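Local atomic coordinates of PhnB protein (Bacillus cereus, PDB entry 3OMS), a protein that is of unconfirmed function, being a putative 3-demethylubiquinone-9 3-methyltransferase with the glyoxalase-type fold of PhnB-like proteins. Residues A[90-93]-A[94-97]; A[18-21]-A[22-25]; A[41-45]-A[46-50]; A[108-112]-A[113-117]. All coordinates share one frame; numbering follows the deposited sequence.

Contact 1. Residues A[90-93]-A[94-97]; sequences ETEE and EIDT
Glu90 gives its backbone N to the carboxylate of Glu94, the N-OE1 distance being 2.8 Å. Glu94 reaches back because its chain is extended, with CG anti to its own N (chi1 172°), and OE1 is met on the syn side with the donor well out of the carboxylate plane. In the conformer given, one of two modelled, Glu90 OE1 salt-bridges to Lys10 of the second subunit, as does Glu94 OE2, which probably offsets the closeness of two acidic groups. Thr91 is the N-cap: its OG1 accepts from Glu94 N at 3.1 Å, and its carbonyl O takes Ile95 N at 3.0 Å. Its own N is buried without a partner, so the return bond of a strict capping box is missing; the Glu94 carboxylate binds one residue earlier instead. From Glu92, the carbonyl O receives Asp96 N at 2.9 Å, while OE1 comes within 3.5 Å of Asp96 OD1, the two carboxylate planes steeply inclined. Lys120 forms salt bridges with Glu92 OE1 and Asp96 OD1, which probably eases this pairing. Glu93 O is gripped twice by Thr97, whose OG1 and N each lie 3.0 Å from it and approach from opposite faces of the carbonyl plane. Together these bonds form an N-capped first turn, here starting helix 92-103 after strand 83-89 in the strand-helix-strand order of the glyoxalase fold.

Contact 2. Residues A[18-21]-A[22-25]; sequences EGKA and EEAM
Lys20 and Ala21 meet Ala24 and Met25 in a local, backbone-led contact, the opening turn of helix 21-29 just after strand 11-17. The evidence is a pair of helical bonds: Ala24 N to Lys20 O and Met25 N to Ala21 O, both 2.8 Å long. Lys20 holds the N-cap position, but its side chain has no acceptor for the amides at the helix start, and other groups serve them. Asp70 OD1, from the neighbouring strand 64-70, accepts from Ala21 N and also from Gly19 N. Two waters take the next amides: one accepts from Glu22 N at 2.8 Å, the other from Glu23 N at 2.9 Å, and both also lie within bonding distance of Gly19 O. The backbone phi of 130° at Gly19 is a shape that calls for glycine. On the solvent side Lys20 and Glu23 run side by side, pointing the same way. Lys20 CD lies 4.1 Å and Lys20 NZ 4.2 Å from Glu23 OE1, the latter beyond a salt bridge; Glu23 OE2 is bonded to Tyr128. The inner face carries Ala21 and selenomethionine Met25, packed against the sheet around Cys68. The chemistry implies a helix start whose amides are served by water and by Asp70, with the Lys20-Glu23 attraction probably secondary.

Contact 3. Residues A[41-45]-A[46-50]; sequences SRYDE and NGPGK
A type I beta turn from Asp44 to Gly47 brings Asp44 against Asn46, out on the connection that follows edge strand 37-42. The backbone bond of the turn, Gly47 N to Asp44 O, is weak at 3.4 Å, and the firmer hold comes from a side chain: Asp44 OD2 accepts from Asn46 N at 2.8 Å, which makes an Asx turn within the same four residues. Asp44 can fold over the turn because its CG sits between its own N and carbonyl carbon (chi1 69°). The amide N meets OD2 on the anti side, 29° out of the carboxylate plane. Strands 37-42 and 54-61 are antiparallel neighbours, and this turn lies in the long hairpin loop joining them. Behind it the chain doubles back through Gly47 and a cis peptide to Pro48, and arrives over Tyr43. The Tyr43 ring has the backbone of Gly49 over one face: Gly49 CA stands 3.7 Å from the ring centroid and 11° off its normal, a CH-pi contact, and Gly49 N lies 3.5 Å above the plane. Having no side chain, Gly49 can settle this close to the ring. Pro48 adds its CD at 3.8 Å from Tyr43 CE1, the two side chains crossing at about a right angle. Lys50 O then passes 3.4 Å from Tyr43 CB and is also bonded to Thr53 OG1. Tyr43 makes backbone bonds to Gly52 and Thr53, which tie the base of the loop together, and Tyr72 touches both Tyr43 and Pro48.

Contact 4. Residues A[108-112]-A[113-117]; sequences ILMPL and GSYPF. With EDO (1,2-ethanediol), chain B.
Tyr115 OH donates to Pro111 O over a short 2.6 Å, the one hydrogen bond spanning the corner between strands 107-111 and 114-115. The hydroxyl arrives in the carbonyl plane on a lone pair, with a C=O...donor angle of 139°, and Pro111 O in turn lies at the edge of the Tyr115 ring, in its plane. Pro111 CD lies 3.3 Å from Tyr115 OH. Next to the bond, selenomethionine Met110 bends at its last torsion (chi3 74°), which swings its methyl between two rings. Met110 CE comes to 3.5 Å from Tyr115 CE1, and touches Phe117 CZ at 3.7 Å, there lying in the plane of the ring at its edge. Tyr115 CB lies over one face of the Phe117 ring, 3.6 Å above its plane and offset toward the rim. The next shell places these groups in the fold. Leu109 and Met110 both face Trp123 in a classic beta bulge, and Phe117 meets Phe121 edge-to-face. Gly113, whose backbone is nearly fully extended at phi 176°, bonds to Phe121 through the backbone, while Leu112 turns to helix 92-103. Over one face of Tyr115 lies an ethanediol, probably from the crystallisation liquor, whose O2 donates to Ser114 O at 2.8 Å. The chemistry implies a corner held by one well-directed phenol-to-carbonyl bond and by packing of the selenomethionine methyl against two aromatic rings, with the diol held by its bond to Ser114 O and the face of Tyr115.

In the fold
Contacts 1, 3 and 4 lie at the surface; contact 2 is partly buried, packing alanine and selenomethionine inward. The four fall into two pairs, each beside one of the two four-stranded sheets. Contacts 2 and 3 touch through a salt bridge, Glu22 OE2 to Arg42 NH2 at 2.7 Å, joining helix 21-29 to the strand that follows it. Contacts 1 and 4 meet by packing instead, Leu112 against Ile95 and Asp96, linking helix 92-103 to strand 107-111. The two helix starts differ: contact 1 has a threonine side-chain cap, whereas in contact 2 water and Asp70 take the amides. The two chain turns differ likewise, contact 3 resting on Asx and CH-pi geometry, contact 4 on a phenol hydrogen bond.

Contact 1. Residues A[90-93]-A[94-97]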
# COMPACT_ATOMS: atom_id res chain seq x y z
N GLU A 90 11.95 -11.94 11.54
CA GLU A 90 12.92 -13.05 11.64
C GLU A 90 12.81 -13.80 12.96
O GLU A 90 13.08 -15.03 13.05
CB GLU A 90 14.36 -12.51 11.56
CG GLU A 90 14.82 -11.99 10.18
CD GLU A 90 14.16 -10.69 9.78
OE1 GLU A 90 14.48 -9.64 10.37
OE2 GLU A 90 13.31 -10.71 8.85
N THR A 91 12.48 -13.05 14.02
CA THR A 91 12.42 -13.62 15.38
C THR A 91 11.15 -13.24 16.13
O THR A 91 10.50 -12.22 15.83
CB THR A 91 13.58 -13.14 16.25
OG1 THR A 91 13.51 -11.72 16.38
CG2 THR A 91 14.95 -13.56 15.65
N GLU A 92 10.81 -14.13 17.07
CA GLU A 92 9.73 -13.94 18.03
C GLU A 92 9.87 -12.62 18.76
O GLU A 92 8.90 -11.88 18.90
CB GLU A 92 9.72 -15.08 19.05
CG GLU A 92 8.75 -16.20 18.70
CD GLU A 92 7.41 -16.04 19.40
OE1 GLU A 92 6.82 -14.94 19.34
OE2 GLU A 92 6.95 -17.02 20.03
N GLU A 93 11.08 -12.31 19.20
CA GLU A 93 11.32 -11.04 19.86
C GLU A 93 10.95 -9.87 18.99
O GLU A 93 10.31 -8.92 19.45
CB GLU A 93 12.78 -10.91 20.28
CG GLU A 93 13.18 -9.50 20.72
CD GLU A 93 14.52 -9.46 21.47
OE1 GLU A 93 14.94 -10.51 22.02
OE2 GLU A 93 15.15 -8.38 21.49
N GLU A 94 11.34 -9.91 17.71
CA GLU A 94 11.06 -8.81 16.84
C GLU A 94 9.54 -8.67 16.65
O GLU A 94 9.04 -7.56 16.70
CB GLU A 94 11.74 -8.98 15.48
CG GLU A 94 11.32 -7.95 14.44
CD GLU A 94 11.71 -8.33 12.98
OE1 GLU A 94 12.30 -9.41 12.72
OE2 GLU A 94 11.35 -7.56 12.10
N ILE A 95 8.84 -9.76 16.40
CA ILE A 95 7.40 -9.66 16.10
C ILE A 95 6.65 -9.17 17.34
O ILE A 95 5.77 -8.29 17.24
CB ILE A 95 6.79 -10.97 15.48
CG1 ILE A 95 5.34 -10.66 15.03
CG2 ILE A 95 6.79 -12.17 16.49
CD1 ILE A 95 4.68 -11.71 14.06
N ASP A 96 7.04 -9.67 18.51
CA ASP A 96 6.43 -9.26 19.79
C ASP A 96 6.60 -7.77 20.02
O ASP A 96 5.64 -7.06 20.37
CB ASP A 96 7.04 -10.03 20.98
CG ASP A 96 6.59 -11.48 21.04
OD1 ASP A 96 5.59 -11.87 20.38
OD2 ASP A 96 7.27 -12.26 21.74
N THR A 97 7.82 -7.28 19.78
CA THR A 97 8.13 -5.87 19.99
C THR A 97 7.44 -4.97 19.00
O THR A 97 6.85 -3.97 19.40
CB THR A 97 9.63 -5.59 19.91
OG1 THR A 97 10.29 -6.36 20.92
CG2 THR A 97 9.89 -4.11 20.19

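Contact 2. Residues A[18-21]-A[22-25]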
# COMPACT_ATOMS: atom_id res chain seq x y z
N GLU A 18 -3.37 13.49 7.11
CA GLU A 18 -3.92 14.86 7.19
C GLU A 18 -3.33 15.65 8.38
O GLU A 18 -4.07 16.30 9.13
CB GLU A 18 -5.47 14.84 7.24
CG GLU A 18 -6.07 14.28 5.93
CD GLU A 18 -7.58 14.26 5.87
OE1 GLU A 18 -8.26 14.62 6.86
OE2 GLU A 18 -8.06 13.91 4.77
N GLY A 19 -2.01 15.60 8.53
CA GLY A 19 -1.35 16.36 9.59
C GLY A 19 -0.38 15.55 10.41
O GLY A 19 0.40 16.12 11.14
N LYS A 20 -0.40 14.24 10.29
CA LYS A 20 0.44 13.36 11.10
C LYS A 20 1.61 12.68 10.35
O LYS A 20 2.25 11.78 10.91
CB LYS A 20 -0.44 12.30 11.76
CG LYS A 20 -1.62 12.88 12.60
CD LYS A 20 -1.26 12.96 14.02
CE LYS A 20 -2.45 13.54 14.88
NZ LYS A 20 -1.91 14.45 15.90
N ALA A 21 1.89 13.08 9.10
CA ALA A 21 2.87 12.37 8.27
C ALA A 21 4.22 12.29 8.99
O ALA A 21 4.86 11.24 9.05
CB ALA A 21 3.05 13.03 6.89
N GLU A 22 4.69 13.43 9.49
CA GLU A 22 6.04 13.51 10.02
C GLU A 22 6.13 12.66 11.29
O GLU A 22 7.08 11.87 11.45
CB GLU A 22 6.47 14.94 10.28
CG GLU A 22 7.97 14.99 10.74
CD GLU A 22 8.59 16.36 10.69
OE1 GLU A 22 7.92 17.34 10.27
OE2 GLU A 22 9.79 16.45 11.06
N GLU A 23 5.14 12.80 12.19
CA GLU A 23 5.11 11.98 13.39
C GLU A 23 5.08 10.49 13.03
O GLU A 23 5.76 9.66 13.64
CB GLU A 23 3.89 12.35 14.24
CG GLU A 23 3.78 11.65 15.59
CD GLU A 23 2.38 11.89 16.18
OE1 GLU A 23 2.06 13.05 16.48
OE2 GLU A 23 1.59 10.95 16.27
N ALA A 24 4.28 10.15 12.03
CA ALA A 24 4.09 8.76 11.62
C ALA A 24 5.36 8.18 11.08
O ALA A 24 5.79 7.08 11.49
CB ALA A 24 2.95 8.66 10.56
N MSE A 25 6.02 8.96 10.22
CA MSE A 25 7.30 8.55 9.67
C MSE A 25 8.37 8.35 10.72
O MSE A 25 9.12 7.37 10.70
CB MSE A 25 7.77 9.62 8.67
CG MSE A 25 8.88 9.29 7.84
SE MSE A 25 8.82 10.59 6.29
CE MSE A 25 8.89 12.25 7.36
O HOH W 1 3.36 15.88 9.72
O HOH W 2 3.31 15.07 12.24
O HOH W 3 1.49 15.26 14.27

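Contact 3. Residues A[41-45]-A[46-50]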
# COMPACT_ATOMS: atom_id res chain seq x y z
N SER A 41 9.99 17.85 2.86
CA SER A 41 9.70 19.28 2.69
C SER A 41 8.37 19.60 3.36
O SER A 41 7.45 18.77 3.36
CB SER A 41 9.67 19.69 1.22
OG SER A 41 8.88 18.77 0.49
N ARG A 42 8.31 20.78 3.99
CA ARG A 42 7.19 21.21 4.83
C ARG A 42 6.65 22.53 4.34
O ARG A 42 7.41 23.38 3.87
CB ARG A 42 7.66 21.41 6.26
CG ARG A 42 8.30 20.19 6.88
CD ARG A 42 8.59 20.42 8.34
NE ARG A 42 9.33 19.31 8.93
CZ ARG A 42 10.66 19.19 8.90
NH1 ARG A 42 11.40 20.09 8.28
NH2 ARG A 42 11.25 18.15 9.49
N TYR A 43 5.34 22.72 4.49
CA TYR A 43 4.67 23.92 4.03
C TYR A 43 5.15 25.09 4.86
O TYR A 43 5.20 24.99 6.10
CB TYR A 43 3.15 23.78 4.14
CG TYR A 43 2.56 22.91 3.05
CD1 TYR A 43 2.46 23.38 1.74
CD2 TYR A 43 2.17 21.61 3.33
CE1 TYR A 43 1.92 22.60 0.75
CE2 TYR A 43 1.64 20.80 2.34
CZ TYR A 43 1.51 21.31 1.06
OH TYR A 43 1.00 20.49 0.09
N ASP A 44 5.50 26.17 4.19
CA ASP A 44 5.76 27.45 4.88
C ASP A 44 4.45 28.19 5.18
O ASP A 44 3.37 27.60 5.08
CB ASP A 44 6.73 28.32 4.06
CG ASP A 44 6.10 28.84 2.78
OD1 ASP A 44 6.86 29.05 1.83
OD2 ASP A 44 4.85 28.99 2.73
N GLU A 45 4.56 29.48 5.53
CA GLU A 45 3.42 30.32 5.98
C GLU A 45 2.26 30.53 4.97
O GLU A 45 1.12 30.80 5.39
CB GLU A 45 3.93 31.70 6.44
CG GLU A 45 4.43 32.61 5.29
CD GLU A 45 5.22 33.82 5.79
OE1 GLU A 45 4.93 34.96 5.35
OE2 GLU A 45 6.12 33.63 6.63
N ASN A 46 2.56 30.39 3.67
CA ASN A 46 1.57 30.64 2.62
C ASN A 46 0.99 29.37 1.95
O ASN A 46 0.45 29.43 0.83
CB ASN A 46 2.13 31.62 1.57
CG ASN A 46 3.39 31.10 0.88
OD1 ASN A 46 4.49 31.62 1.11
ND2 ASN A 46 3.23 30.10 0.03
N GLY A 47 1.07 28.22 2.63
CA GLY A 47 0.34 27.03 2.20
C GLY A 47 0.64 26.47 0.81
O GLY A 47 1.72 26.71 0.28
N PRO A 48 -0.34 25.77 0.19
CA PRO A 48 -1.74 25.53 0.54
C PRO A 48 -2.04 24.65 1.77
O PRO A 48 -3.13 24.74 2.33
CB PRO A 48 -2.32 24.90 -0.74
CG PRO A 48 -1.17 24.41 -1.51
CD PRO A 48 -0.02 25.27 -1.17
N GLY A 49 -1.12 23.79 2.18
CA GLY A 49 -1.29 23.05 3.44
C GLY A 49 -0.92 23.88 4.67
O GLY A 49 -0.28 24.91 4.57
N LYS A 50 -1.31 23.41 5.85
CA LYS A 50 -1.02 24.13 7.10
C LYS A 50 0.48 24.17 7.34
O LYS A 50 1.20 23.24 6.92
CB LYS A 50 -1.72 23.45 8.28
CG LYS A 50 -3.24 23.69 8.26
CD LYS A 50 -4.01 22.65 9.10
CE LYS A 50 -5.44 23.12 9.39
NZ LYS A 50 -6.19 22.00 10.05

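Contact 4. Residues A[108-112]-A[113-117]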
# COMPACT_ATOMS: atom_id res chain seq x y z
N ILE A 108 -7.10 -3.73 17.24
CA ILE A 108 -6.68 -5.08 16.89
C ILE A 108 -7.71 -5.74 16.00
O ILE A 108 -8.89 -5.79 16.32
CB ILE A 108 -6.49 -5.95 18.14
CG1 ILE A 108 -5.53 -5.27 19.12
CG2 ILE A 108 -6.02 -7.35 17.77
CD1 ILE A 108 -4.11 -4.90 18.56
N LEU A 109 -7.26 -6.28 14.88
CA LEU A 109 -8.15 -6.99 13.99
C LEU A 109 -8.06 -8.51 14.26
O LEU A 109 -9.09 -9.20 14.33
CB LEU A 109 -7.80 -6.65 12.55
CG LEU A 109 -7.90 -5.16 12.21
CD1 LEU A 109 -7.64 -4.88 10.70
CD2 LEU A 109 -9.34 -4.72 12.63
N MSE A 110 -6.83 -9.01 14.36
CA MSE A 110 -6.52 -10.36 14.82
C MSE A 110 -5.35 -10.29 15.80
O MSE A 110 -4.24 -9.84 15.44
CB MSE A 110 -6.18 -11.30 13.64
CG MSE A 110 -7.38 -11.41 12.70
SE MSE A 110 -6.94 -12.49 11.10
CE MSE A 110 -6.94 -14.20 11.98
N PRO A 111 -5.60 -10.72 17.04
CA PRO A 111 -4.56 -10.59 18.04
C PRO A 111 -3.36 -11.46 17.70
O PRO A 111 -3.50 -12.50 17.03
CB PRO A 111 -5.24 -11.09 19.30
CG PRO A 111 -6.28 -12.00 18.85
CD PRO A 111 -6.80 -11.37 17.60
N LEU A 112 -2.19 -11.04 18.18
CA LEU A 112 -0.93 -11.71 17.88
C LEU A 112 -0.88 -13.04 18.59
O LEU A 112 -0.95 -13.12 19.85
CB LEU A 112 0.25 -10.86 18.31
CG LEU A 112 1.63 -11.49 18.00
CD1 LEU A 112 1.77 -11.69 16.52
CD2 LEU A 112 2.77 -10.64 18.57
N GLY A 113 -0.73 -14.12 17.81
CA GLY A 113 -0.67 -15.44 18.40
C GLY A 113 -0.59 -16.52 17.35
O GLY A 113 -0.27 -16.23 16.19
N SER A 114 -0.90 -17.74 17.78
CA SER A 114 -0.86 -18.90 16.88
C SER A 114 -2.19 -19.07 16.16
O SER A 114 -3.28 -18.89 16.75
CB SER A 114 -0.49 -20.17 17.64
OG SER A 114 0.87 -20.12 18.05
N TYR A 115 -2.09 -19.43 14.88
CA TYR A 115 -3.28 -19.70 14.08
C TYR A 115 -3.04 -20.96 13.23
O TYR A 115 -1.89 -21.38 13.07
CB TYR A 115 -3.56 -18.51 13.19
CG TYR A 115 -4.07 -17.28 13.91
CD1 TYR A 115 -5.42 -17.10 14.15
CD2 TYR A 115 -3.20 -16.30 14.34
CE1 TYR A 115 -5.90 -15.95 14.80
CE2 TYR A 115 -3.65 -15.17 15.00
CZ TYR A 115 -4.99 -14.99 15.24
OH TYR A 115 -5.40 -13.84 15.87
N PRO A 116 -4.12 -21.55 12.68
CA PRO A 116 -3.83 -22.75 11.85
C PRO A 116 -2.82 -22.44 10.71
O PRO A 116 -1.89 -23.22 10.46
CB PRO A 116 -5.21 -23.16 11.32
CG PRO A 116 -6.18 -22.62 12.41
CD PRO A 116 -5.57 -21.28 12.78
N PHE A 117 -2.96 -21.26 10.11
CA PHE A 117 -2.12 -20.85 8.97
C PHE A 117 -0.73 -20.32 9.34
O PHE A 117 0.08 -20.06 8.43
CB PHE A 117 -2.87 -19.83 8.08
CG PHE A 117 -3.48 -18.65 8.84
CD1 PHE A 117 -2.77 -17.45 8.99
CD2 PHE A 117 -4.77 -18.74 9.40
CE1 PHE A 117 -3.32 -16.37 9.69
CE2 PHE A 117 -5.32 -17.67 10.11
CZ PHE A 117 -4.60 -16.48 10.24
C1 EDO B . -6.15 -16.42 18.25
O1 EDO B . -6.97 -17.01 19.27
C2 EDO B . -4.73 -16.17 18.74
O2 EDO B . -4.02 -17.41 18.96